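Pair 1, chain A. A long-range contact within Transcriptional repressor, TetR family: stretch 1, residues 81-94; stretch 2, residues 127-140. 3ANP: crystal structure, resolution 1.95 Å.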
# COMPACT_ATOMS: atom_id res chain seq x y z
N GLU A 81 11.81 19.63 16.90
CA GLU A 81 10.52 19.09 17.32
C GLU A 81 10.25 17.81 16.52
O GLU A 81 10.45 17.78 15.31
CB GLU A 81 9.39 20.08 17.03
CG GLU A 81 9.46 21.40 17.77
CD GLU A 81 8.27 22.29 17.47
OE1 GLU A 81 8.11 22.71 16.30
OE2 GLU A 81 7.48 22.55 18.41
N PRO A 82 9.78 16.75 17.19
CA PRO A 82 9.48 15.49 16.51
C PRO A 82 8.54 15.65 15.32
O PRO A 82 8.74 15.02 14.27
CB PRO A 82 8.88 14.65 17.62
CG PRO A 82 9.71 15.06 18.79
CD PRO A 82 9.72 16.58 18.65
N VAL A 83 7.51 16.47 15.46
CA VAL A 83 6.59 16.63 14.34
C VAL A 83 7.29 17.27 13.16
O VAL A 83 7.04 16.90 12.01
CB VAL A 83 5.32 17.43 14.71
CG1 VAL A 83 4.52 17.78 13.44
CG2 VAL A 83 4.44 16.57 15.62
N GLU A 84 8.18 18.23 13.42
CA GLU A 84 8.91 18.86 12.31
C GLU A 84 9.90 17.87 11.71
O GLU A 84 10.20 17.94 10.52
CB GLU A 84 9.65 20.12 12.78
CG GLU A 84 8.87 21.40 12.54
CD GLU A 84 8.45 21.58 11.08
OE1 GLU A 84 9.33 21.54 10.19
OE2 GLU A 84 7.24 21.74 10.83
N VAL A 85 10.41 16.95 12.52
CA VAL A 85 11.35 15.97 11.97
C VAL A 85 10.56 15.02 11.07
O VAL A 85 11.07 14.57 10.04
CB VAL A 85 12.06 15.16 13.07
CG1 VAL A 85 12.97 14.11 12.41
CG2 VAL A 85 12.91 16.10 13.92
N LEU A 86 9.33 14.72 11.46
CA LEU A 86 8.46 13.86 10.65
C LEU A 86 8.17 14.52 9.30
O LEU A 86 8.28 13.88 8.26
CB LEU A 86 7.14 13.62 11.35
CG LEU A 86 7.10 12.51 12.39
CD1 LEU A 86 5.73 12.51 13.06
CD2 LEU A 86 7.38 11.18 11.71
N ARG A 87 7.76 15.79 9.33
CA ARG A 87 7.47 16.52 8.10
C ARG A 87 8.70 16.56 7.21
O ARG A 87 8.60 16.41 5.99
CB ARG A 87 7.05 17.97 8.38
CG ARG A 87 5.70 18.15 9.05
CD ARG A 87 5.17 19.56 8.78
NE ARG A 87 3.91 19.82 9.47
CZ ARG A 87 3.81 20.09 10.77
NH1 ARG A 87 4.90 20.14 11.53
NH2 ARG A 87 2.62 20.30 11.31
N HIS A 88 9.86 16.77 7.83
CA HIS A 88 11.11 16.82 7.08
C HIS A 88 11.40 15.48 6.41
O HIS A 88 11.75 15.41 5.23
CB HIS A 88 12.27 17.16 8.02
CG HIS A 88 13.61 17.08 7.38
ND1 HIS A 88 14.10 18.06 6.54
CD2 HIS A 88 14.57 16.12 7.43
CE1 HIS A 88 15.30 17.71 6.10
NE2 HIS A 88 15.61 16.54 6.63
N LEU A 89 11.25 14.40 7.18
CA LEU A 89 11.51 13.07 6.65
C LEU A 89 10.70 12.79 5.39
O LEU A 89 11.22 12.28 4.40
CB LEU A 89 11.22 12.01 7.71
CG LEU A 89 11.28 10.54 7.27
CD1 LEU A 89 12.66 10.19 6.76
CD2 LEU A 89 10.92 9.67 8.45
N PHE A 90 9.41 13.12 5.42
CA PHE A 90 8.58 12.84 4.27
C PHE A 90 8.89 13.75 3.11
O PHE A 90 8.79 13.35 1.96
CB PHE A 90 7.11 12.85 4.68
CG PHE A 90 6.74 11.68 5.52
CD1 PHE A 90 6.71 10.40 4.97
CD2 PHE A 90 6.55 11.81 6.89
CE1 PHE A 90 6.50 9.28 5.76
CE2 PHE A 90 6.34 10.69 7.70
CZ PHE A 90 6.31 9.43 7.13
N ARG A 91 9.29 14.98 3.42
CA ARG A 91 9.67 15.93 2.39
C ARG A 91 10.90 15.35 1.65
O ARG A 91 10.92 15.27 0.42
CB ARG A 91 10.02 17.28 3.04
CG ARG A 91 9.68 18.51 2.23
CD ARG A 91 9.22 19.64 3.16
NE ARG A 91 10.18 19.92 4.23
CZ ARG A 91 9.85 20.22 5.49
NH1 ARG A 91 8.58 20.28 5.86
NH2 ARG A 91 10.80 20.46 6.39
N VAL A 92 11.90 14.93 2.40
CA VAL A 92 13.11 14.37 1.78
C VAL A 92 12.81 13.03 1.11
O VAL A 92 13.39 12.70 0.08
CB VAL A 92 14.23 14.21 2.83
CG1 VAL A 92 15.32 13.30 2.29
CG2 VAL A 92 14.81 15.60 3.15
N LEU A 93 11.89 12.27 1.69
CA LEU A 93 11.51 10.99 1.08
C LEU A 93 10.88 11.26 -0.29
O LEU A 93 11.19 10.57 -1.26
CB LEU A 93 10.50 10.26 1.97
CG LEU A 93 11.04 9.21 2.93
CD1 LEU A 93 9.89 8.66 3.78
CD2 LEU A 93 11.69 8.08 2.12
N ALA A 94 10.01 12.25 -0.36
CA ALA A 94 9.35 12.59 -1.62
C ALA A 94 10.37 13.05 -2.65
O ALA A 94 10.36 12.62 -3.80
CB ALA A 94 8.31 13.67 -1.40
N PRO A 127 13.11 -1.18 6.60
CA PRO A 127 12.29 -0.90 7.78
C PRO A 127 12.00 0.58 8.09
O PRO A 127 12.41 1.10 9.13
CB PRO A 127 13.08 -1.58 8.89
CG PRO A 127 14.49 -1.28 8.47
CD PRO A 127 14.46 -1.60 6.99
N LEU A 128 11.26 1.23 7.21
CA LEU A 128 10.90 2.63 7.41
C LEU A 128 9.95 2.78 8.60
O LEU A 128 10.02 3.76 9.35
CB LEU A 128 10.23 3.17 6.15
CG LEU A 128 9.68 4.61 6.21
CD1 LEU A 128 10.82 5.58 6.60
CD2 LEU A 128 9.07 4.96 4.84
N GLY A 129 9.06 1.81 8.78
CA GLY A 129 8.13 1.86 9.89
C GLY A 129 8.81 2.07 11.23
O GLY A 129 8.38 2.89 12.05
N ASP A 130 9.89 1.32 11.46
CA ASP A 130 10.65 1.43 12.70
C ASP A 130 11.36 2.78 12.84
O ASP A 130 11.48 3.30 13.95
CB ASP A 130 11.64 0.27 12.83
CG ASP A 130 10.95 -1.08 13.02
OD1 ASP A 130 9.79 -1.12 13.47
OD2 ASP A 130 11.59 -2.11 12.73
N LEU A 131 11.84 3.35 11.74
CA LEU A 131 12.48 4.67 11.81
C LEU A 131 11.41 5.70 12.24
O LEU A 131 11.64 6.58 13.09
CB LEU A 131 13.08 5.06 10.44
CG LEU A 131 13.64 6.49 10.34
CD1 LEU A 131 14.59 6.76 11.50
CD2 LEU A 131 14.37 6.69 9.01
N ILE A 132 10.22 5.60 11.66
CA ILE A 132 9.14 6.53 12.03
C ILE A 132 8.81 6.37 13.52
O ILE A 132 8.61 7.35 14.24
CB ILE A 132 7.88 6.28 11.17
CG1 ILE A 132 8.15 6.71 9.72
CG2 ILE A 132 6.67 7.04 11.74
CD1 ILE A 132 7.11 6.23 8.73
N ALA A 133 8.80 5.12 13.99
CA ALA A 133 8.50 4.87 15.40
C ALA A 133 9.49 5.59 16.31
O ALA A 133 9.13 6.02 17.41
CB ALA A 133 8.52 3.36 15.69
N GLU A 134 10.74 5.74 15.87
CA GLU A 134 11.74 6.43 16.69
C GLU A 134 11.36 7.91 16.85
O GLU A 134 11.64 8.52 17.87
CB GLU A 134 13.15 6.34 16.08
CG GLU A 134 13.84 4.97 16.20
CD GLU A 134 15.22 4.96 15.53
OE1 GLU A 134 15.92 5.99 15.58
OE2 GLU A 134 15.61 3.92 14.97
N ILE A 135 10.74 8.49 15.83
CA ILE A 135 10.35 9.89 15.91
C ILE A 135 9.10 10.03 16.80
O ILE A 135 8.95 11.01 17.54
CB ILE A 135 10.07 10.46 14.51
CG1 ILE A 135 11.35 10.39 13.66
CG2 ILE A 135 9.60 11.90 14.61
CD1 ILE A 135 11.16 10.69 12.20
N LEU A 136 8.22 9.05 16.74
CA LEU A 136 7.00 9.08 17.55
C LEU A 136 7.31 8.91 19.04
O LEU A 136 6.60 9.46 19.88
CB LEU A 136 6.03 7.97 17.12
CG LEU A 136 5.58 7.97 15.66
CD1 LEU A 136 4.70 6.75 15.40
CD2 LEU A 136 4.85 9.27 15.36
N LYS A 137 8.37 8.17 19.35
CA LYS A 137 8.74 7.91 20.74
C LYS A 137 8.74 9.14 21.66
O LYS A 137 8.08 9.14 22.71
CB LYS A 137 10.11 7.22 20.79
CG LYS A 137 10.58 6.82 22.19
CD LYS A 137 11.76 5.85 22.08
CE LYS A 137 12.20 5.33 23.44
NZ LYS A 137 12.81 6.40 24.29
N PRO A 138 9.49 10.20 21.29
CA PRO A 138 9.55 11.42 22.10
C PRO A 138 8.15 12.02 22.29
O PRO A 138 7.86 12.63 23.32
CB PRO A 138 10.44 12.34 21.26
CG PRO A 138 11.26 11.41 20.46
CD PRO A 138 10.30 10.33 20.08
N LEU A 139 7.28 11.86 21.28
CA LEU A 139 5.92 12.38 21.39
C LEU A 139 5.16 11.59 22.45
O LEU A 139 4.39 12.17 23.23
CB LEU A 139 5.20 12.30 20.03
CG LEU A 139 5.69 13.26 18.94
CD1 LEU A 139 4.96 12.95 17.64
CD2 LEU A 139 5.46 14.72 19.34
N ARG A 140 5.36 10.27 22.49
CA ARG A 140 4.67 9.47 23.48
C ARG A 140 5.13 9.85 24.88
O ARG A 140 4.32 9.93 25.80
CB ARG A 140 4.90 7.97 23.26
CG ARG A 140 4.14 7.11 24.28
CD ARG A 140 4.39 5.64 24.08
NE ARG A 140 5.81 5.33 24.06
CZ ARG A 140 6.67 5.65 25.03
NH1 ARG A 140 6.25 6.31 26.11
NH2 ARG A 140 7.95 5.32 24.92

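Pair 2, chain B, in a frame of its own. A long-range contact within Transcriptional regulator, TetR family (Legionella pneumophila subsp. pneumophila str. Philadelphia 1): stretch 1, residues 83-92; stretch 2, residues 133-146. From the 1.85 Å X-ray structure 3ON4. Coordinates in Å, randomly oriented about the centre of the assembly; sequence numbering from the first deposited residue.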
# COMPACT_ATOMS: atom_id res chain seq x y z
N SER B 83 -23.76 13.05 11.66
CA SER B 83 -23.93 11.74 12.29
C SER B 83 -22.56 11.05 12.30
O SER B 83 -21.65 11.48 11.59
CB SER B 83 -24.92 10.92 11.47
OG SER B 83 -24.31 10.58 10.23
N ALA B 84 -22.41 9.97 13.08
CA ALA B 84 -21.16 9.21 13.06
C ALA B 84 -20.81 8.73 11.66
O ALA B 84 -19.67 8.81 11.21
CB ALA B 84 -21.23 8.04 14.02
N LYS B 85 -21.82 8.24 10.96
CA LYS B 85 -21.64 7.76 9.60
C LYS B 85 -21.17 8.89 8.71
O LYS B 85 -20.28 8.69 7.90
CB LYS B 85 -22.96 7.21 9.05
CG LYS B 85 -22.84 6.60 7.69
CD LYS B 85 -24.15 5.90 7.33
CE LYS B 85 -24.00 5.11 6.07
NZ LYS B 85 -25.23 4.31 5.81
N GLU B 86 -21.76 10.06 8.85
CA GLU B 86 -21.35 11.21 8.04
C GLU B 86 -19.91 11.62 8.36
O GLU B 86 -19.20 12.07 7.47
CB GLU B 86 -22.32 12.39 8.26
CG GLU B 86 -23.70 12.23 7.57
CD GLU B 86 -24.70 13.30 7.96
OE1 GLU B 86 -24.70 13.78 9.12
OE2 GLU B 86 -25.55 13.64 7.12
N LYS B 87 -19.48 11.48 9.61
CA LYS B 87 -18.09 11.80 9.99
C LYS B 87 -17.08 10.88 9.27
O LYS B 87 -16.03 11.33 8.79
CB LYS B 87 -17.91 11.74 11.51
CG LYS B 87 -18.66 12.85 12.26
CD LYS B 87 -18.52 12.70 13.77
CE LYS B 87 -19.28 13.81 14.49
NZ LYS B 87 -19.54 13.51 15.93
N ILE B 88 -17.42 9.60 9.20
CA ILE B 88 -16.60 8.63 8.48
C ILE B 88 -16.61 8.98 6.99
O ILE B 88 -15.57 8.95 6.35
CB ILE B 88 -17.09 7.17 8.66
CG1 ILE B 88 -17.11 6.73 10.15
CG2 ILE B 88 -16.24 6.24 7.80
CD1 ILE B 88 -15.85 7.07 10.91
N GLN B 89 -17.78 9.29 6.43
CA GLN B 89 -17.86 9.68 5.00
C GLN B 89 -16.99 10.91 4.71
O GLN B 89 -16.27 10.97 3.70
CB GLN B 89 -19.33 9.92 4.57
CG GLN B 89 -20.20 8.64 4.56
CD GLN B 89 -21.69 8.91 4.39
OE1 GLN B 89 -22.21 9.95 4.81
NE2 GLN B 89 -22.40 7.95 3.80
N LYS B 90 -17.03 11.90 5.61
CA LYS B 90 -16.26 13.13 5.41
C LYS B 90 -14.76 12.90 5.62
O LYS B 90 -13.93 13.55 4.98
CB LYS B 90 -16.75 14.25 6.33
CG LYS B 90 -18.15 14.75 6.03
CD LYS B 90 -18.29 15.47 4.68
CE LYS B 90 -19.75 15.90 4.48
NZ LYS B 90 -20.07 16.52 3.15
N PHE B 91 -14.42 11.97 6.51
CA PHE B 91 -13.04 11.52 6.67
C PHE B 91 -12.51 11.01 5.33
O PHE B 91 -11.42 11.42 4.89
CB PHE B 91 -12.93 10.45 7.75
CG PHE B 91 -11.78 9.51 7.58
CD1 PHE B 91 -10.52 9.85 8.04
CD2 PHE B 91 -11.96 8.28 6.97
CE1 PHE B 91 -9.46 8.98 7.89
CE2 PHE B 91 -10.90 7.41 6.83
CZ PHE B 91 -9.67 7.74 7.27
N PHE B 92 -13.26 10.15 4.66
CA PHE B 92 -12.82 9.65 3.35
C PHE B 92 -12.70 10.78 2.32
O PHE B 92 -11.70 10.84 1.59
CB PHE B 92 -13.71 8.53 2.84
CG PHE B 92 -13.18 7.84 1.60
CD1 PHE B 92 -11.84 7.47 1.52
CD2 PHE B 92 -14.01 7.58 0.53
CE1 PHE B 92 -11.35 6.83 0.36
CE2 PHE B 92 -13.51 6.95 -0.63
CZ PHE B 92 -12.19 6.57 -0.69
N LEU B 133 -3.10 7.51 15.20
CA LEU B 133 -4.00 8.66 15.31
C LEU B 133 -5.28 8.45 14.50
O LEU B 133 -6.37 8.71 15.00
CB LEU B 133 -3.31 9.92 14.83
CG LEU B 133 -4.10 11.21 15.05
CD1 LEU B 133 -3.18 12.33 15.57
CD2 LEU B 133 -4.78 11.59 13.76
N ILE B 134 -5.14 7.93 13.29
CA ILE B 134 -6.28 7.70 12.41
C ILE B 134 -7.20 6.63 12.99
O ILE B 134 -8.41 6.83 13.05
CB ILE B 134 -5.86 7.29 10.97
CG1 ILE B 134 -5.11 8.42 10.24
CG2 ILE B 134 -7.08 6.80 10.15
CD1 ILE B 134 -5.91 9.63 9.97
N ILE B 135 -6.61 5.52 13.43
CA ILE B 135 -7.35 4.40 14.00
C ILE B 135 -8.08 4.79 15.28
O ILE B 135 -9.29 4.52 15.43
CB ILE B 135 -6.40 3.20 14.20
CG1 ILE B 135 -5.96 2.68 12.82
CG2 ILE B 135 -7.04 2.12 15.09
CD1 ILE B 135 -4.78 1.77 12.87
N GLU B 136 -7.39 5.50 16.18
CA GLU B 136 -8.02 6.02 17.40
C GLU B 136 -9.19 6.97 17.07
O GLU B 136 -10.25 6.86 17.68
CB GLU B 136 -6.99 6.72 18.30
CG GLU B 136 -7.54 7.27 19.63
CD GLU B 136 -8.26 6.21 20.46
OE1 GLU B 136 -7.78 5.04 20.50
OE2 GLU B 136 -9.32 6.53 21.03
N TRP B 137 -9.01 7.87 16.10
CA TRP B 137 -10.10 8.78 15.70
C TRP B 137 -11.32 8.01 15.18
O TRP B 137 -12.46 8.22 15.63
CB TRP B 137 -9.62 9.73 14.62
CG TRP B 137 -10.62 10.75 14.30
CD1 TRP B 137 -10.85 11.93 14.97
CD2 TRP B 137 -11.57 10.71 13.24
NE1 TRP B 137 -11.89 12.61 14.38
CE2 TRP B 137 -12.35 11.88 13.32
CE3 TRP B 137 -11.86 9.76 12.24
CZ2 TRP B 137 -13.37 12.16 12.42
CZ3 TRP B 137 -12.88 10.04 11.35
CH2 TRP B 137 -13.62 11.23 11.44
N LEU B 138 -11.08 7.09 14.26
CA LEU B 138 -12.14 6.21 13.71
C LEU B 138 -12.88 5.39 14.78
O LEU B 138 -14.12 5.34 14.80
CB LEU B 138 -11.54 5.28 12.63
CG LEU B 138 -11.18 5.87 11.27
CD1 LEU B 138 -10.46 4.86 10.37
CD2 LEU B 138 -12.47 6.38 10.60
N LYS B 139 -12.11 4.73 15.67
CA LYS B 139 -12.66 3.96 16.79
C LYS B 139 -13.55 4.82 17.67
O LYS B 139 -14.66 4.42 18.05
CB LYS B 139 -11.53 3.39 17.65
CG LYS B 139 -11.98 2.66 18.93
CD LYS B 139 -10.75 2.48 19.82
CE LYS B 139 -11.06 1.83 21.12
NZ LYS B 139 -10.20 2.39 22.21
N GLY B 140 -13.06 6.01 18.01
CA GLY B 140 -13.85 6.95 18.84
C GLY B 140 -15.17 7.38 18.21
O GLY B 140 -16.20 7.43 18.90
N VAL B 141 -15.15 7.71 16.93
CA VAL B 141 -16.36 8.10 16.20
C VAL B 141 -17.35 6.93 16.22
O VAL B 141 -18.55 7.10 16.49
CB VAL B 141 -16.03 8.50 14.72
CG1 VAL B 141 -17.29 8.65 13.91
CG2 VAL B 141 -15.23 9.82 14.68
N LEU B 142 -16.84 5.73 15.96
CA LEU B 142 -17.67 4.52 15.92
C LEU B 142 -18.26 4.16 17.27
O LEU B 142 -19.38 3.65 17.34
CB LEU B 142 -16.86 3.34 15.34
CG LEU B 142 -16.49 3.41 13.86
CD1 LEU B 142 -15.47 2.31 13.55
CD2 LEU B 142 -17.70 3.29 12.95
N GLU B 143 -17.52 4.42 18.34
CA GLU B 143 -18.06 4.24 19.70
C GLU B 143 -19.22 5.18 19.99
O GLU B 143 -20.18 4.78 20.66
CB GLU B 143 -16.96 4.40 20.75
CG GLU B 143 -16.00 3.23 20.78
CD GLU B 143 -14.82 3.44 21.71
OE1 GLU B 143 -14.45 4.61 21.97
OE2 GLU B 143 -14.27 2.43 22.19
N THR B 144 -19.17 6.41 19.46
CA THR B 144 -20.31 7.33 19.56
C THR B 144 -21.52 6.83 18.77
O THR B 144 -22.65 7.23 19.02
CB THR B 144 -20.00 8.77 19.10
OG1 THR B 144 -19.79 8.80 17.67
CG2 THR B 144 -18.78 9.33 19.84
N ASN B 145 -21.29 5.94 17.81
CA ASN B 145 -22.39 5.33 17.08
C ASN B 145 -22.97 4.10 17.80
O ASN B 145 -23.89 3.46 17.29
CB ASN B 145 -21.95 4.95 15.68
CG ASN B 145 -23.10 4.92 14.69
OD1 ASN B 145 -24.08 5.65 14.83
ND2 ASN B 145 -22.99 4.05 13.70
N GLY B 146 -22.45 3.79 18.99
CA GLY B 146 -22.99 2.70 19.81
C GLY B 146 -22.29 1.37 19.64
O GLY B 146 -22.63 0.41 20.31
O HOH W 1 -24.51 8.97 14.81
O HOH W 2 -24.38 7.29 12.27

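Pairs 1 and 2 share one backbone arrangement: two helices packed nearly antiparallel, with axes approaching to 9.2 Å and an angle of 161° in pair 1, and to 9.3 Å and 157° in pair 2. The central 14 residues superpose with an RMSD of 0.5 Å. In both, the first helix starts beside the second, and the closest CA atoms involve the matching first residues Pro82(A) and Ala84(B), but with different partners: Pro82(A) CA is 5.7 Å from Ile135(A) CA, and Ala84(B) CA is 5.7 Å from Asn145(B) CA, which matches Leu139(A). No hydrogen bond joins the two stretches directly in either pair, and the contacts between side chains are mostly apolar.

The centre of pair 1 is Ile135(A), a knob seated among Pro82(A), Val85(A), Leu86(A) and Leu89(A). Its CG2 lies 3.4 Å from Leu86(A) CG, while its CD1 reaches Leu89(A) CD2 at 3.9 Å. The matching Val141(B) is shorter, and the complementary position, Leu86(A) in pair 1, is Ile88(B). From Ile88(B), CD1 meets Val141(B) CG1 at 3.7 Å and Leu138(B) CD2 at 3.5 Å. Val85(A) is replaced by Lys87(B), which uses its aliphatic base for the contact: CB is 4.0 Å from Val141(B) CG1, while NZ is hydrogen-bonded elsewhere in the structure.

A marked change of character comes one turn further on. Leu89(A) and Leu131(A), whose CD1 and CD2 only just touch at 4.5 Å, correspond to Phe91(B) and Trp137(B). The aromatic planes are near parallel, at 30°, but slid apart, with the Phe91(B) ring and the six-membered ring of Trp137(B) 5.8 Å apart between centroids; the rings barely overlap, and the closest approach is Phe91(B) CB to Trp137(B) CZ3 at 3.6 Å. Leu138(B), matching Ile132(A), places CD2 over the face of the Phe91(B) ring, 4.3 Å from its centroid.

At the start of the first helix, Pro82(A) packs its CG 3.7 Å from Pro138(A) CB and its CB 3.7 Å from Leu139(A) CG. The equivalent Ala84(B) offers a single methyl, its CB lying 3.6 Å from Asn145(B) CB and 4.0 Å from Thr144(B) OG1. Where Leu139(A) supplies hydrocarbon, Asn145(B) adds a polar link: water 2 accepts from Lys85(B) N at 3.0 Å and donates to Asn145(B) OD1 at 3.1 Å, bridging the stretches. The second helix runs on through Arg140(A) in pair 1, whereas in pair 2 it closes with a Schellman motif at the matching Gly146(B), whose positive phi suits glycine.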